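Local structure of BauA (6HCP) at residues T45-G53 and E139-N149; A96-Y104 and T125-E133. The protein probably serves as the outer-membrane receptor that takes up ferric preacinetobactin in a TonB-dependent manner, importing iron into Acinetobacter baumannii. All coordinates share one frame; numbering follows the deposited sequence. Where two conformers were deposited one is given.

Contact 1: residues T45-G53 and E139-N149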
ATOM      1  N   THR A  45      -9.740  30.959  19.181  1.00 32.15           N
ATOM      2  CA  THR A  45      -8.972  32.188  19.291  1.00 36.04           C
ATOM      3  C   THR A  45      -8.624  32.497  20.751  1.00 32.18           C
ATOM      4  O   THR A  45      -7.926  33.463  21.017  1.00 36.54           O
ATOM      5  CB  THR A  45      -9.741  33.369  18.683  1.00 37.00           C
ATOM      6  OG1 THR A  45     -11.031  33.363  19.294  1.00 39.96           O
ATOM      7  CG2 THR A  45      -9.886  33.257  17.181  1.00 47.19           C
ATOM      8  N   SER A  46      -9.208  31.744  21.681  0.50 30.14           N
ATOM      9  CA  SER A  46      -8.931  31.942  23.102  0.50 32.82           C
ATOM     10  C   SER A  46      -8.766  30.583  23.782  0.50 31.95           C
ATOM     11  O   SER A  46      -9.222  29.550  23.266  0.50 31.35           O
ATOM     12  CB  SER A  46     -10.025  32.751  23.756  0.50 32.08           C
ATOM     13  OG  SER A  46     -11.234  32.019  23.767  0.50 29.00           O
ATOM     14  N   SER A  47      -8.206  30.614  24.994  1.00 29.93           N
ATOM     15  CA  SER A  47      -8.117  29.435  25.822  1.00 29.40           C
ATOM     16  C   SER A  47      -8.112  29.844  27.296  1.00 31.59           C
ATOM     17  O   SER A  47      -7.940  31.027  27.644  1.00 27.60           O
ATOM     18  CB  SER A  47      -6.897  28.605  25.470  1.00 30.86           C
ATOM     19  OG  SER A  47      -5.700  29.289  25.839  1.00 33.37           O
ATOM     20  N   ASN A  48      -8.289  28.843  28.150  1.00 29.87           N
ATOM     21  CA  ASN A  48      -8.285  29.037  29.601  1.00 31.11           C
ATOM     22  C   ASN A  48      -6.839  29.064  30.100  1.00 32.19           C
ATOM     23  O   ASN A  48      -6.101  28.091  29.957  1.00 36.06           O
ATOM     24  CB  ASN A  48      -9.049  27.934  30.331  1.00 31.79           C
ATOM     25  CG  ASN A  48      -9.395  28.349  31.752  1.00 33.43           C
ATOM     26  OD1 ASN A  48     -10.169  29.279  31.947  1.00 38.04           O
ATOM     27  ND2 ASN A  48      -8.878  27.635  32.734  1.00 37.86           N
ATOM     28  N   VAL A  49      -6.449  30.167  30.730  1.00 28.43           N
ATOM     29  CA  VAL A  49      -5.081  30.301  31.204  1.00 26.03           C
ATOM     30  C   VAL A  49      -5.050  30.090  32.722  1.00 32.22           C
ATOM     31  O   VAL A  49      -4.892  31.036  33.513  1.00 28.81           O
ATOM     32  CB  VAL A  49      -4.501  31.645  30.753  1.00 28.32           C
ATOM     33  CG1 VAL A  49      -3.030  31.789  31.114  1.00 33.88           C
ATOM     34  CG2 VAL A  49      -4.695  31.825  29.257  1.00 30.32           C
ATOM     35  N   GLY A  50      -5.319  28.843  33.115  1.00 30.11           N
ATOM     36  CA  GLY A  50      -5.580  28.483  34.504  1.00 32.51           C
ATOM     37  C   GLY A  50      -6.551  29.461  35.140  1.00 33.77           C
ATOM     38  O   GLY A  50      -7.559  29.833  34.518  1.00 28.72           O
ATOM     39  N   PHE A  51      -6.267  29.902  36.376  1.00 31.23           N
ATOM     40  CA  PHE A  51      -7.265  30.704  37.113  1.00 29.57           C
ATOM     41  C   PHE A  51      -7.351  32.147  36.574  1.00 27.90           C
ATOM     42  O   PHE A  51      -8.236  32.889  37.000  1.00 32.26           O
ATOM     43  CB  PHE A  51      -7.023  30.606  38.630  1.00 28.74           C
ATOM     44  CG  PHE A  51      -5.976  31.504  39.240  1.00 25.38           C
ATOM     45  CD1 PHE A  51      -4.831  31.867  38.560  1.00 27.39           C
ATOM     46  CD2 PHE A  51      -6.108  31.918  40.557  1.00 27.86           C
ATOM     47  CE1 PHE A  51      -3.836  32.624  39.163  1.00 28.00           C
ATOM     48  CE2 PHE A  51      -5.118  32.676  41.161  1.00 26.58           C
ATOM     49  CZ  PHE A  51      -3.974  33.015  40.471  1.00 26.67           C
ATOM     50  N   LEU A  52      -6.516  32.535  35.604  1.00 28.15           N
ATOM     51  CA  LEU A  52      -6.695  33.832  34.931  1.00 30.33           C
ATOM     52  C   LEU A  52      -7.926  33.786  34.005  1.00 31.54           C
ATOM     53  O   LEU A  52      -8.403  34.822  33.575  1.00 35.12           O
ATOM     54  CB  LEU A  52      -5.452  34.221  34.128  1.00 29.49           C
ATOM     55  CG  LEU A  52      -4.129  34.268  34.892  1.00 32.32           C
ATOM     56  CD1 LEU A  52      -2.980  34.609  33.950  1.00 32.37           C
ATOM     57  CD2 LEU A  52      -4.203  35.266  36.039  1.00 35.15           C
ATOM     58  N   GLY A  53      -8.453  32.587  33.745  1.00 28.41           N
ATOM     59  CA  GLY A  53      -9.613  32.384  32.896  1.00 32.13           C
ATOM     60  C   GLY A  53      -9.314  32.594  31.409  1.00 31.83           C
ATOM     61  O   GLY A  53      -8.171  32.474  30.936  1.00 28.31           O
ATOM     62  N   GLU A 139      -7.431  22.129  24.798  1.00 24.40           N
ATOM     63  CA  GLU A 139      -6.544  23.234  24.944  1.00 24.67           C
ATOM     64  C   GLU A 139      -5.208  22.761  25.536  1.00 24.88           C
ATOM     65  O   GLU A 139      -5.161  21.888  26.405  1.00 27.43           O
ATOM     66  CB  GLU A 139      -7.138  24.295  25.885  1.00 26.57           C
ATOM     67  CG  GLU A 139      -8.538  24.745  25.531  1.00 27.60           C
ATOM     68  CD  GLU A 139      -9.100  25.787  26.480  1.00 30.92           C
ATOM     69  OE1 GLU A 139      -8.533  25.953  27.611  1.00 29.81           O
ATOM     70  OE2 GLU A 139     -10.062  26.478  26.069  1.00 29.82           O
ATOM     71  N   VAL A 140      -4.123  23.367  25.067  1.00 22.06           N
ATOM     72  CA  VAL A 140      -2.787  23.081  25.562  1.00 24.13           C
ATOM     73  C   VAL A 140      -2.139  24.403  25.959  1.00 25.00           C
ATOM     74  O   VAL A 140      -2.110  25.369  25.179  1.00 28.60           O
ATOM     75  CB  VAL A 140      -1.905  22.348  24.532  1.00 27.90           C
ATOM     76  CG1 VAL A 140      -0.534  22.012  25.120  1.00 30.71           C
ATOM     77  CG2 VAL A 140      -2.564  21.094  24.005  1.00 28.53           C
ATOM     78  N   LEU A 141      -1.548  24.408  27.156  1.00 25.09           N
ATOM     79  CA  LEU A 141      -0.670  25.487  27.596  1.00 24.59           C
ATOM     80  C   LEU A 141       0.702  24.869  27.852  1.00 24.21           C
ATOM     81  O   LEU A 141       0.807  23.920  28.619  1.00 27.34           O
ATOM     82  CB  LEU A 141      -1.226  26.134  28.866  1.00 27.73           C
ATOM     83  CG  LEU A 141      -0.417  27.346  29.351  1.00 33.73           C
ATOM     84  CD1 LEU A 141      -1.313  28.351  30.047  1.00 44.30           C
ATOM     85  CD2 LEU A 141       0.721  26.925  30.256  1.00 36.84           C
ATOM     86  N   LYS A 142       1.714  25.349  27.138  1.00 23.64           N
ATOM     87  CA  LYS A 142       3.011  24.719  27.143  1.00 24.93           C
ATOM     88  C   LYS A 142       3.851  25.255  28.303  1.00 25.31           C
ATOM     89  O   LYS A 142       3.840  26.447  28.627  1.00 26.52           O
ATOM     90  CB  LYS A 142       3.721  24.900  25.799  1.00 27.70           C
ATOM     91  CG  LYS A 142       2.965  24.247  24.644  1.00 31.58           C
ATOM     92  CD  LYS A 142       3.562  24.511  23.294  1.00 38.96           C
ATOM     93  CE  LYS A 142       2.543  24.368  22.178  1.00 34.22           C
ATOM     94  NZ  LYS A 142       3.210  24.381  20.866  1.00 47.03           N
ATOM     95  N   GLY A 143       4.576  24.326  28.924  1.00 24.19           N
ATOM     96  CA  GLY A 143       5.441  24.618  30.070  1.00 24.79           C
ATOM     97  C   GLY A 143       4.670  24.551  31.379  1.00 22.89           C
ATOM     98  O   GLY A 143       3.454  24.365  31.403  1.00 24.50           O
ATOM     99  N   PRO A 144       5.375  24.676  32.516  1.00 25.12           N
ATOM    100  CA  PRO A 144       4.749  24.557  33.829  1.00 25.12           C
ATOM    101  C   PRO A 144       3.864  25.772  34.116  1.00 26.22           C
ATOM    102  O   PRO A 144       4.026  26.830  33.466  1.00 26.86           O
ATOM    103  CB  PRO A 144       5.940  24.519  34.790  1.00 26.00           C
ATOM    104  CG  PRO A 144       7.049  25.220  34.035  1.00 25.03           C
ATOM    105  CD  PRO A 144       6.837  24.823  32.592  1.00 26.43           C
ATOM    106  N   SER A 145       2.966  25.622  35.093  1.00 25.04           N
ATOM    107  CA  SER A 145       1.973  26.634  35.330  1.00 28.36           C
ATOM    108  C   SER A 145       1.458  26.623  36.778  1.00 25.44           C
ATOM    109  O   SER A 145       0.249  26.804  36.989  1.00 27.09           O
ATOM    110  CB  SER A 145       0.831  26.426  34.351  1.00 31.63           C
ATOM    111  OG  SER A 145       0.189  25.187  34.605  1.00 33.50           O
ATOM    112  N   ALA A 146       2.331  26.388  37.772  1.00 25.77           N
ATOM    113  CA  ALA A 146       1.834  26.201  39.177  1.00 28.24           C
ATOM    114  C   ALA A 146       1.072  27.446  39.675  1.00 24.57           C
ATOM    115  O   ALA A 146       0.042  27.333  40.340  1.00 25.81           O
ATOM    116  CB  ALA A 146       2.965  25.842  40.119  1.00 28.32           C
ATOM    117  N   LEU A 147       1.528  28.642  39.316  1.00 25.88           N
ATOM    118  CA  LEU A 147       0.791  29.850  39.760  1.00 26.68           C
ATOM    119  C   LEU A 147      -0.662  29.762  39.282  1.00 28.12           C
ATOM    120  O   LEU A 147      -1.607  30.047  40.026  1.00 28.68           O
ATOM    121  CB  LEU A 147       1.452  31.137  39.244  1.00 25.67           C
ATOM    122  CG  LEU A 147       0.578  32.382  39.418  1.00 27.40           C
ATOM    123  CD1 LEU A 147       0.282  32.636  40.897  1.00 30.15           C
ATOM    124  CD2 LEU A 147       1.188  33.608  38.760  1.00 30.98           C
ATOM    125  N   LEU A 148      -0.833  29.377  38.017  1.00 24.96           N
ATOM    126  CA  LEU A 148      -2.158  29.391  37.359  1.00 23.91           C
ATOM    127  C   LEU A 148      -3.020  28.220  37.821  1.00 26.70           C
ATOM    128  O   LEU A 148      -4.234  28.348  37.908  1.00 28.42           O
ATOM    129  CB  LEU A 148      -1.960  29.316  35.844  1.00 27.44           C
ATOM    130  CG  LEU A 148      -0.986  30.319  35.244  1.00 30.82           C
ATOM    131  CD1 LEU A 148      -0.886  30.141  33.738  1.00 30.73           C
ATOM    132  CD2 LEU A 148      -1.389  31.737  35.611  1.00 36.08           C
ATOM    133  N   ASN A 149      -2.389  27.049  38.030  1.00 25.33           N
ATOM    134  CA  ASN A 149      -3.109  25.785  38.064  1.00 26.90           C
ATOM    135  C   ASN A 149      -2.871  24.993  39.356  1.00 34.92           C
ATOM    136  O   ASN A 149      -3.529  23.985  39.570  1.00 35.55           O
ATOM    137  CB  ASN A 149      -2.725  24.905  36.868  1.00 32.14           C
ATOM    138  CG  ASN A 149      -3.476  25.288  35.614  1.00 30.38           C
ATOM    139  OD1 ASN A 149      -4.683  25.476  35.669  1.00 31.42           O
ATOM    140  ND2 ASN A 149      -2.761  25.494  34.521  1.00 29.52           N
TER
HETATM  141  O   HOH W   1     -10.596  27.287  23.610  1.00 28.67           O
HETATM  142  O   HOH W   2      -4.157  27.035  26.461  1.00 39.42           O
HETATM  143  O   HOH W   3      -5.924  26.002  28.378  1.00 33.46           O
HETATM  144  O   HOH W   4      -4.515  25.819  32.060  1.00 34.98           O
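Glu139 OE1 accepts three hydrogen bonds: the backbone N of Asn48 donates to it at 2.9 Å, water 3 donates a second bond, and Asn162 ND2 of the neighbouring strand 159-165 supplies a third. The site belongs to the plug of a TonB-dependent receptor, where the N-terminal strand 46-48 passes at 75° to the 139-142 part of plug strand 135-142, which lies between strands 64-68 and 159-165. The Asn48 N-H points fairly straight at OE1 but arrives from above the carboxylate plane, 38° out of it. An extended side chain (chi2 180°) carries this carboxylate up to the backbone of 46-48. Water 3 also donates to Asn48 O, while water 1 joins Glu139 OE2 to Ser46 O, so two waters tie the same acid to the strand on both of its oxygens.

Farther along, the 45-53 chain settles on helix 146-149. Leu148 reaches it with both branches: CD1 lies 3.8 Å from Val49 CG1, the two side chains running side by side, and CD2 is 3.7 Å from Leu52 CD1. Val49 CG1 also meets Leu141 CD1 at 4.0 Å, the two side chains crossing at about a right angle. Gly50 CA sits 3.3 Å from Asn149 OD1, and ND2 of that amide donates to Ser145 OG. Beyond the glycine, Phe51 N donates to Leu148 O at 3.0 Å, and the ring brings CE1 within 3.5 Å of Leu147 O.

Contact 2: residues A96-Y104 and T125-E133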
ATOM      1  N   ALA A  96       3.029   4.333  20.060  1.00 24.50           N
ATOM      2  CA  ALA A  96       2.616   2.938  20.073  1.00 25.34           C
ATOM      3  C   ALA A  96       1.091   2.853  19.997  1.00 26.27           C
ATOM      4  O   ALA A  96       0.360   3.772  20.415  1.00 25.38           O
ATOM      5  CB  ALA A  96       3.136   2.232  21.308  1.00 28.58           C
ATOM      6  N   SER A  97       0.620   1.731  19.449  1.00 25.68           N
ATOM      7  CA  SER A  97      -0.789   1.403  19.427  1.00 25.51           C
ATOM      8  C   SER A  97      -1.138   0.490  20.607  1.00 21.06           C
ATOM      9  O   SER A  97      -0.483  -0.523  20.832  1.00 25.10           O
ATOM     10  CB  SER A  97      -1.163   0.727  18.100  1.00 26.87           C
ATOM     11  OG  SER A  97      -2.473   0.180  18.181  1.00 27.14           O
ATOM     12  N   GLY A  98      -2.231   0.807  21.307  1.00 23.60           N
ATOM     13  CA  GLY A  98      -2.798  -0.084  22.299  1.00 25.75           C
ATOM     14  C   GLY A  98      -1.905  -0.257  23.516  1.00 24.13           C
ATOM     15  O   GLY A  98      -1.884  -1.314  24.127  1.00 24.17           O
ATOM     16  N   GLY A  99      -1.257   0.832  23.941  1.00 24.32           N
ATOM     17  CA  GLY A  99      -0.582   0.861  25.223  1.00 23.96           C
ATOM     18  C   GLY A  99      -1.587   0.888  26.364  1.00 26.38           C
ATOM     19  O   GLY A  99      -2.796   1.084  26.155  1.00 25.89           O
ATOM     20  N   TRP A 100      -1.073   0.723  27.583  1.00 25.14           N
ATOM     21  CA  TRP A 100      -1.923   0.756  28.772  1.00 25.74           C
ATOM     22  C   TRP A 100      -2.291   2.190  29.174  1.00 28.22           C
ATOM     23  O   TRP A 100      -3.173   2.396  30.007  1.00 27.72           O
ATOM     24  CB  TRP A 100      -1.262  -0.022  29.909  1.00 24.53           C
ATOM     25  CG  TRP A 100       0.165   0.349  30.161  1.00 25.24           C
ATOM     26  CD1 TRP A 100       1.282  -0.264  29.678  1.00 25.72           C
ATOM     27  CD2 TRP A 100       0.631   1.409  31.014  1.00 23.81           C
ATOM     28  NE1 TRP A 100       2.407   0.354  30.151  1.00 23.63           N
ATOM     29  CE2 TRP A 100       2.037   1.327  31.038  1.00 22.48           C
ATOM     30  CE3 TRP A 100      -0.007   2.351  31.830  1.00 26.31           C
ATOM     31  CZ2 TRP A 100       2.818   2.244  31.735  1.00 27.00           C
ATOM     32  CZ3 TRP A 100       0.770   3.260  32.522  1.00 27.47           C
ATOM     33  CH2 TRP A 100       2.163   3.222  32.451  1.00 26.80           C
ATOM     34  N   SER A 101      -1.642   3.185  28.569  1.00 23.44           N
ATOM     35  CA  SER A 101      -2.028   4.584  28.720  1.00 24.70           C
ATOM     36  C   SER A 101      -1.559   5.353  27.496  1.00 23.71           C
ATOM     37  O   SER A 101      -0.697   4.877  26.758  1.00 24.34           O
ATOM     38  CB  SER A 101      -1.465   5.227  29.977  1.00 26.50           C
ATOM     39  OG  SER A 101      -0.102   5.610  29.796  1.00 25.63           O
ATOM     40  N   GLU A 102      -2.037   6.593  27.373  1.00 21.91           N
ATOM     41  CA  GLU A 102      -1.426   7.559  26.450  1.00 23.20           C
ATOM     42  C   GLU A 102      -0.067   7.964  27.028  1.00 25.83           C
ATOM     43  O   GLU A 102       0.215   7.766  28.219  1.00 24.00           O
ATOM     44  CB  GLU A 102      -2.289   8.811  26.274  1.00 23.55           C
ATOM     45  CG  GLU A 102      -3.709   8.535  25.792  1.00 28.56           C
ATOM     46  CD  GLU A 102      -4.473   9.783  25.386  1.00 31.53           C
ATOM     47  OE1 GLU A 102      -3.882  10.583  24.643  1.00 37.08           O
ATOM     48  OE2 GLU A 102      -5.672   9.953  25.801  1.00 28.73           O
ATOM     49  N   ASN A 103       0.802   8.456  26.155  1.00 23.57           N
ATOM     50  CA  ASN A 103       2.139   8.859  26.580  1.00 24.15           C
ATOM     51  C   ASN A 103       2.615  10.014  25.711  1.00 23.72           C
ATOM     52  O   ASN A 103       2.847   9.845  24.516  1.00 24.83           O
ATOM     53  CB  ASN A 103       3.143   7.715  26.503  1.00 22.89           C
ATOM     54  CG  ASN A 103       4.505   8.110  27.058  1.00 25.23           C
ATOM     55  OD1 ASN A 103       4.576   8.757  28.095  1.00 25.83           O
ATOM     56  ND2 ASN A 103       5.579   7.780  26.359  1.00 21.67           N
ATOM     57  N   TYR A 104       2.732  11.206  26.298  1.00 22.21           N
ATOM     58  CA  TYR A 104       3.264  12.347  25.568  1.00 22.79           C
ATOM     59  C   TYR A 104       4.094  13.258  26.491  1.00 27.43           C
ATOM     60  O   TYR A 104       3.975  13.236  27.703  1.00 25.61           O
ATOM     61  CB  TYR A 104       2.146  13.153  24.895  1.00 23.97           C
ATOM     62  CG  TYR A 104       0.997  13.529  25.791  1.00 25.03           C
ATOM     63  CD1 TYR A 104       1.002  14.704  26.524  1.00 23.35           C
ATOM     64  CD2 TYR A 104      -0.135  12.737  25.867  1.00 29.19           C
ATOM     65  CE1 TYR A 104      -0.017  15.007  27.414  1.00 25.26           C
ATOM     66  CE2 TYR A 104      -1.183  13.056  26.717  1.00 29.67           C
ATOM     67  CZ  TYR A 104      -1.128  14.189  27.499  1.00 27.43           C
ATOM     68  OH  TYR A 104      -2.163  14.479  28.360  1.00 29.67           O
ATOM     69  N   THR A 125     -10.933  13.879  34.835  1.00 26.86           N
ATOM     70  CA  THR A 125     -10.739  13.211  33.535  1.00 26.25           C
ATOM     71  C   THR A 125     -10.335  11.755  33.710  1.00 27.05           C
ATOM     72  O   THR A 125      -9.806  11.341  34.745  1.00 26.04           O
ATOM     73  CB  THR A 125      -9.696  13.973  32.701  1.00 27.70           C
ATOM     74  OG1 THR A 125      -8.570  14.253  33.531  1.00 29.46           O
ATOM     75  CG2 THR A 125     -10.226  15.262  32.122  1.00 29.26           C
ATOM     76  N   PRO A 126     -10.505  10.916  32.664  1.00 27.86           N
ATOM     77  CA  PRO A 126     -10.048   9.530  32.726  1.00 26.66           C
ATOM     78  C   PRO A 126      -8.555   9.429  33.059  1.00 23.86           C
ATOM     79  O   PRO A 126      -7.782  10.284  32.659  1.00 26.81           O
ATOM     80  CB  PRO A 126     -10.382   9.001  31.323  1.00 25.03           C
ATOM     81  CG  PRO A 126     -11.569   9.831  30.915  1.00 26.68           C
ATOM     82  CD  PRO A 126     -11.250  11.217  31.431  1.00 25.71           C
ATOM     83  N   PHE A 127      -8.190   8.392  33.806  1.00 25.15           N
ATOM     84  CA  PHE A 127      -6.871   8.309  34.437  1.00 25.24           C
ATOM     85  C   PHE A 127      -5.745   8.174  33.396  1.00 25.37           C
ATOM     86  O   PHE A 127      -4.729   8.818  33.520  1.00 22.95           O
ATOM     87  CB  PHE A 127      -6.843   7.119  35.389  1.00 26.32           C
ATOM     88  CG  PHE A 127      -5.768   7.171  36.442  1.00 28.08           C
ATOM     89  CD1 PHE A 127      -5.906   7.979  37.560  1.00 31.93           C
ATOM     90  CD2 PHE A 127      -4.652   6.351  36.365  1.00 25.75           C
ATOM     91  CE1 PHE A 127      -4.964   7.936  38.583  1.00 26.51           C
ATOM     92  CE2 PHE A 127      -3.697   6.339  37.367  1.00 29.75           C
ATOM     93  CZ  PHE A 127      -3.848   7.145  38.476  1.00 26.35           C
ATOM     94  N   TYR A 128      -5.938   7.333  32.371  1.00 22.47           N
ATOM     95  CA  TYR A 128      -4.825   6.925  31.501  1.00 26.30           C
ATOM     96  C   TYR A 128      -5.111   7.170  30.010  1.00 26.36           C
ATOM     97  O   TYR A 128      -4.167   7.260  29.223  1.00 25.26           O
ATOM     98  CB  TYR A 128      -4.499   5.449  31.703  1.00 23.43           C
ATOM     99  CG  TYR A 128      -3.613   5.112  32.867  1.00 22.03           C
ATOM    100  CD1 TYR A 128      -2.645   5.988  33.340  1.00 26.23           C
ATOM    101  CD2 TYR A 128      -3.786   3.917  33.541  1.00 24.38           C
ATOM    102  CE1 TYR A 128      -1.793   5.630  34.373  1.00 25.49           C
ATOM    103  CE2 TYR A 128      -2.913   3.518  34.537  1.00 25.73           C
ATOM    104  CZ  TYR A 128      -1.954   4.401  34.995  1.00 25.11           C
ATOM    105  OH  TYR A 128      -1.149   4.009  36.012  1.00 26.80           O
ATOM    106  N   ARG A 129      -6.377   7.112  29.581  1.00 25.28           N
ATOM    107  CA  ARG A 129      -6.694   7.409  28.173  1.00 24.97           C
ATOM    108  C   ARG A 129      -8.096   7.997  28.084  1.00 24.50           C
ATOM    109  O   ARG A 129      -9.005   7.502  28.718  1.00 29.05           O
ATOM    110  CB  ARG A 129      -6.577   6.150  27.303  1.00 25.75           C
ATOM    111  CG  ARG A 129      -6.969   6.350  25.837  1.00 26.55           C
ATOM    112  CD  ARG A 129      -6.116   5.494  24.906  1.00 33.22           C
ATOM    113  NE  ARG A 129      -6.204   4.092  25.242  1.00 34.48           N
ATOM    114  CZ  ARG A 129      -5.181   3.302  25.515  1.00 31.16           C
ATOM    115  NH1 ARG A 129      -3.944   3.626  25.135  1.00 29.83           N
ATOM    116  NH2 ARG A 129      -5.441   2.120  26.045  1.00 30.31           N
ATOM    117  N   THR A 130      -8.224   9.062  27.289  1.00 26.45           N
ATOM    118  CA  THR A 130      -9.444   9.791  27.131  1.00 26.47           C
ATOM    119  C   THR A 130      -9.839   9.807  25.652  1.00 29.32           C
ATOM    120  O   THR A 130      -9.175  10.452  24.848  1.00 26.11           O
ATOM    121  CB  THR A 130      -9.323  11.215  27.701  1.00 27.56           C
ATOM    122  OG1 THR A 130      -9.047  11.102  29.099  1.00 27.06           O
ATOM    123  CG2 THR A 130     -10.587  12.021  27.498  1.00 29.63           C
ATOM    124  N   SER A 131     -11.018   9.244  25.348  1.00 29.06           N
ATOM    125  CA  SER A 131     -11.616   9.390  24.005  1.00 28.35           C
ATOM    126  C   SER A 131     -12.330  10.736  23.928  1.00 32.45           C
ATOM    127  O   SER A 131     -12.954  11.184  24.888  1.00 30.23           O
ATOM    128  CB  SER A 131     -12.535   8.221  23.666  1.00 34.05           C
ATOM    129  OG  SER A 131     -12.778   8.172  22.258  1.00 31.90           O
ATOM    130  N   PRO A 132     -12.110  11.527  22.866  1.00 27.95           N
ATOM    131  CA  PRO A 132     -12.477  12.940  22.920  1.00 27.43           C
ATOM    132  C   PRO A 132     -13.885  13.371  22.464  1.00 27.91           C
ATOM    133  O   PRO A 132     -14.114  14.585  22.292  1.00 30.49           O
ATOM    134  CB  PRO A 132     -11.456  13.584  21.977  1.00 27.25           C
ATOM    135  CG  PRO A 132     -11.148  12.506  20.966  1.00 31.10           C
ATOM    136  CD  PRO A 132     -11.219  11.209  21.734  1.00 31.47           C
ATOM    137  N   GLU A 133     -14.841  12.439  22.427  1.00 28.71           N
ATOM    138  CA  GLU A 133     -16.174  12.733  21.846  1.00 30.31           C
ATOM    139  C   GLU A 133     -16.949  13.762  22.678  1.00 32.32           C
ATOM    140  O   GLU A 133     -17.858  14.392  22.166  1.00 34.08           O
ATOM    141  CB  GLU A 133     -17.006  11.460  21.719  1.00 33.50           C
ATOM    142  CG  GLU A 133     -16.595  10.610  20.531  1.00 34.92           C
ATOM    143  CD  GLU A 133     -15.420   9.690  20.803  1.00 32.82           C
ATOM    144  OE1 GLU A 133     -14.899   9.691  21.960  1.00 33.57           O
ATOM    145  OE2 GLU A 133     -15.080   8.899  19.897  1.00 33.51           O
TER
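Trp100 turns the edge of its six-membered ring onto one face of Tyr128, a T-shaped pair with centroids 5.3 Å apart and planes at 74°. Both belong to irregular loops of the plug domain of this TonB-dependent receptor, the one leading to strand 105-106 and the other to strand 135-142. Trp100 CZ3 does the touching, toward the rim of the phenol and 3.9 Å from Tyr128 CZ. On the opposite face Phe127 places CD2 over the ring centre, so the phenol is sandwiched. Ser101 CB packs against the base of the tyrosine, 3.5 Å from Tyr128 CB.

Arg129, the next residue, reaches Gly99 instead. Its chain starts with CG opposite the backbone N (chi1 177°) and then bends at chi2 and chi3, which brings the guanidinium end-on to Gly99 O. NH1 and NH2 both donate to this single oxygen, which lies in the guanidinium plane; NH2, at 2.8 Å, comes nearly along the C=O axis, whereas NH1 stands above the carbonyl plane. NH2 also forms a salt bridge with Asp249 of barrel strand 238-252, linking the plug loop to the barrel wall.

Glu102 crosses the aliphatic part of Arg129 at a slant, its CG 3.9 Å from Arg129 CG. The carboxylate does not meet the guanidinium, although their planes are only 14° apart. Instead OE1 bonds to Thr81 OG1. Two bonds with backbone atoms of 125-133 hold the residue, one at its N and one at its carboxylate: Glu102 N donates to Tyr128 O, and Thr130 N donates to Glu102 OE2 at 3.1 Å, nearly straight.

Both contacts lie in the plug, with contact 2 nested along the chain inside the loop closed by contact 1; their centres are 21 Å apart. Strand 135-142 relates them: contact 1 uses its C-terminal end and the helix after it, while the 125-133 loop of contact 2 leads into its start. Contact 1 is the more buried, joining a short strand and turn to regular elements through leucine and valine packing and a carboxylate bridged by water. Contact 2 is partly buried, between two irregular loops, and relies on an aromatic pair and charged side chains bonded to backbone. Each also meets the barrel: Phe51 by a cation-pi contact with Arg443, Arg129 by its salt bridge.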